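Local structure of uncharacterized protein (Bacteroides caccae, 3NO2) at residues I17-K22 and E26-Y31. The protein is of unknown function but folds as a six-bladed beta-propeller with a Mal s 1 allergenic protein-like region. Residues are numbered along the deposited sequence; the frame is centred on the assembly and turned at random.
Sequences IAIINK and EIVWEY
Ile-19 packs against the indole of Trp-29, its CG1 reaching ring atom CE3 at 3.5 Å and its CD1 sitting over one ring face, offset toward the rim. With CG anti to the backbone N (chi1 175°) and the ring turned by chi2 (95°), the indole lies against Ile-19. On the sheet face these two share with Tyr-31, Ile-17 runs beside the indole, its CG1 4.1 Å from Trp-29 CZ3, and also meets Tyr-31 CB at 3.8 Å. On the opposite face of the sheet, Ile-20 CG1 touches Ile-27 CG1 at 3.9 Å, while Ala-18 CB meets Ile-27 CG2. These are two strands of an antiparallel hairpin, 26-32 forming an edge strand of a four-stranded propeller blade. Ile-17 and Tyr-31 exchange paired backbone hydrogen bonds. At Ile-19 a classic beta bulge sets in: its N donates to Trp-29 O, but its O accepts from Val-28 N at 2.8 Å, so two residues face one and the register slips by one. Val-28 CG2 lies 3.5 Å from Ile-19 O. Toward the turn, Asn-21 N bonds Glu-26 O, and Asn-21 OD1 is hydrogen-bonded to Thr-24 N. Beyond the hairpin, Arg-63 makes a cation-pi contact with Trp-29, whose side chain also touches Ile-50 and Ile-61 of the next blade.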
loop_
_atom_site.group_PDB
_atom_site.type_symbol
_atom_site.label_atom_id
_atom_site.label_comp_id
_atom_site.label_asym_id
_atom_site.label_seq_id
_atom_site.Cartn_x
_atom_site.Cartn_y
_atom_site.Cartn_z
ATOM N N ILE A 17 -14.227 1.840 0.178
ATOM C CA ILE A 17 -13.171 2.598 -0.497
ATOM C C ILE A 17 -13.810 3.903 -0.980
ATOM O O ILE A 17 -15.032 3.979 -1.135
ATOM C CB ILE A 17 -12.466 1.827 -1.636
ATOM C CG1 ILE A 17 -13.452 1.402 -2.699
ATOM C CG2 ILE A 17 -11.730 0.592 -1.010
ATOM C CD1 ILE A 17 -12.812 0.749 -3.893
ATOM N N ALA A 18 -13.019 4.938 -1.156
ATOM C CA ALA A 18 -13.547 6.259 -1.400
ATOM C C ALA A 18 -12.650 7.039 -2.312
ATOM O O ALA A 18 -11.448 6.772 -2.407
ATOM C CB ALA A 18 -13.780 7.013 -0.074
ATOM N N ILE A 19 -13.217 8.054 -2.970
ATOM C CA ILE A 19 -12.447 9.048 -3.695
ATOM C C ILE A 19 -12.711 10.394 -3.049
ATOM O O ILE A 19 -13.867 10.766 -2.786
ATOM C CB ILE A 19 -12.787 9.112 -5.201
ATOM C CG1 ILE A 19 -12.438 7.768 -5.840
ATOM C CG2 ILE A 19 -12.024 10.291 -5.891
ATOM C CD1 ILE A 19 -12.989 7.572 -7.262
ATOM N N ILE A 20 -11.628 11.092 -2.723
ATOM C CA ILE A 20 -11.653 12.370 -2.016
ATOM C C ILE A 20 -11.130 13.445 -2.977
ATOM O O ILE A 20 -10.109 13.283 -3.644
ATOM C CB ILE A 20 -10.785 12.279 -0.766
ATOM C CG1 ILE A 20 -11.445 11.287 0.219
ATOM C CG2 ILE A 20 -10.602 13.656 -0.086
ATOM C CD1 ILE A 20 -10.621 10.935 1.470
ATOM N N ASN A 21 -11.853 14.564 -3.024
ATOM C CA ASN A 21 -11.343 15.780 -3.664
ATOM C C ASN A 21 -10.328 16.401 -2.713
ATOM O O ASN A 21 -10.664 16.747 -1.578
ATOM C CB ASN A 21 -12.529 16.736 -3.908
ATOM C CG ASN A 21 -12.118 18.090 -4.472
ATOM O OD1 ASN A 21 -11.117 18.670 -4.091
ATOM N ND2 ASN A 21 -12.942 18.610 -5.421
ATOM N N LYS A 22 -9.069 16.393 -3.107
ATOM C CA LYS A 22 -7.990 16.817 -2.211
ATOM C C LYS A 22 -8.200 18.256 -1.684
ATOM O O LYS A 22 -7.960 18.539 -0.512
ATOM C CB LYS A 22 -6.652 16.708 -2.902
ATOM C CG LYS A 22 -5.470 17.080 -2.017
ATOM C CD LYS A 22 -4.128 17.063 -2.744
ATOM C CE LYS A 22 -3.001 17.387 -1.806
ATOM N NZ LYS A 22 -1.682 17.369 -2.493
ATOM N N GLU A 26 -13.470 16.592 0.595
ATOM C CA GLU A 26 -14.768 15.934 0.586
ATOM C C GLU A 26 -14.670 14.555 -0.049
ATOM O O GLU A 26 -13.973 14.371 -1.044
ATOM C CB GLU A 26 -15.773 16.776 -0.188
ATOM C CG GLU A 26 -16.116 18.111 0.507
ATOM C CD GLU A 26 -17.214 18.020 1.567
ATOM O OE1 GLU A 26 -17.724 16.905 1.819
ATOM O OE2 GLU A 26 -17.569 19.086 2.133
ATOM N N ILE A 27 -15.365 13.596 0.533
ATOM C CA ILE A 27 -15.595 12.288 -0.133
ATOM C C ILE A 27 -16.625 12.516 -1.250
ATOM O O ILE A 27 -17.772 12.963 -0.969
ATOM C CB ILE A 27 -16.080 11.240 0.868
ATOM C CG1 ILE A 27 -14.943 10.886 1.816
ATOM C CG2 ILE A 27 -16.584 9.963 0.130
ATOM C CD1 ILE A 27 -15.306 9.864 2.923
ATOM N N VAL A 28 -16.242 12.278 -2.502
ATOM C CA VAL A 28 -17.136 12.495 -3.629
ATOM C C VAL A 28 -17.704 11.196 -4.206
ATOM O O VAL A 28 -18.572 11.250 -5.075
ATOM C CB VAL A 28 -16.476 13.340 -4.712
ATOM C CG1 VAL A 28 -16.102 14.741 -4.132
ATOM C CG2 VAL A 28 -15.278 12.645 -5.348
ATOM N N TRP A 29 -17.213 10.047 -3.754
ATOM C CA TRP A 29 -17.619 8.740 -4.273
ATOM C C TRP A 29 -17.183 7.698 -3.269
ATOM O O TRP A 29 -16.096 7.843 -2.648
ATOM C CB TRP A 29 -16.883 8.497 -5.571
ATOM C CG TRP A 29 -17.052 7.133 -6.247
ATOM C CD1 TRP A 29 -17.935 6.815 -7.230
ATOM C CD2 TRP A 29 -16.252 5.964 -6.033
ATOM N NE1 TRP A 29 -17.744 5.500 -7.629
ATOM C CE2 TRP A 29 -16.721 4.958 -6.906
ATOM C CE3 TRP A 29 -15.212 5.661 -5.175
ATOM C CZ2 TRP A 29 -16.141 3.681 -6.955
ATOM C CZ3 TRP A 29 -14.640 4.378 -5.219
ATOM C CH2 TRP A 29 -15.111 3.424 -6.092
ATOM N N GLU A 30 -18.042 6.707 -3.019
ATOM C CA GLU A 30 -17.707 5.531 -2.208
ATOM C C GLU A 30 -18.114 4.242 -2.931
ATOM O O GLU A 30 -18.944 4.239 -3.885
ATOM C CB GLU A 30 -18.363 5.538 -0.810
ATOM C CG GLU A 30 -17.814 6.610 0.113
ATOM C CD GLU A 30 -18.379 6.592 1.525
ATOM O OE1 GLU A 30 -19.433 5.941 1.757
ATOM O OE2 GLU A 30 -17.764 7.238 2.416
ATOM N N TYR A 31 -17.514 3.150 -2.473
ATOM C CA TYR A 31 -17.902 1.807 -2.916
ATOM C C TYR A 31 -17.778 0.881 -1.716
ATOM O O TYR A 31 -16.792 0.945 -0.962
ATOM C CB TYR A 31 -16.980 1.365 -4.046
ATOM C CG TYR A 31 -17.299 0.033 -4.688
ATOM C CD1 TYR A 31 -16.787 -1.160 -4.184
ATOM C CD2 TYR A 31 -18.133 -0.043 -5.798
ATOM C CE1 TYR A 31 -17.066 -2.377 -4.757
ATOM C CE2 TYR A 31 -18.431 -1.279 -6.403
ATOM C CZ TYR A 31 -17.890 -2.454 -5.867
ATOM O OH TYR A 31 -18.140 -3.678 -6.447
#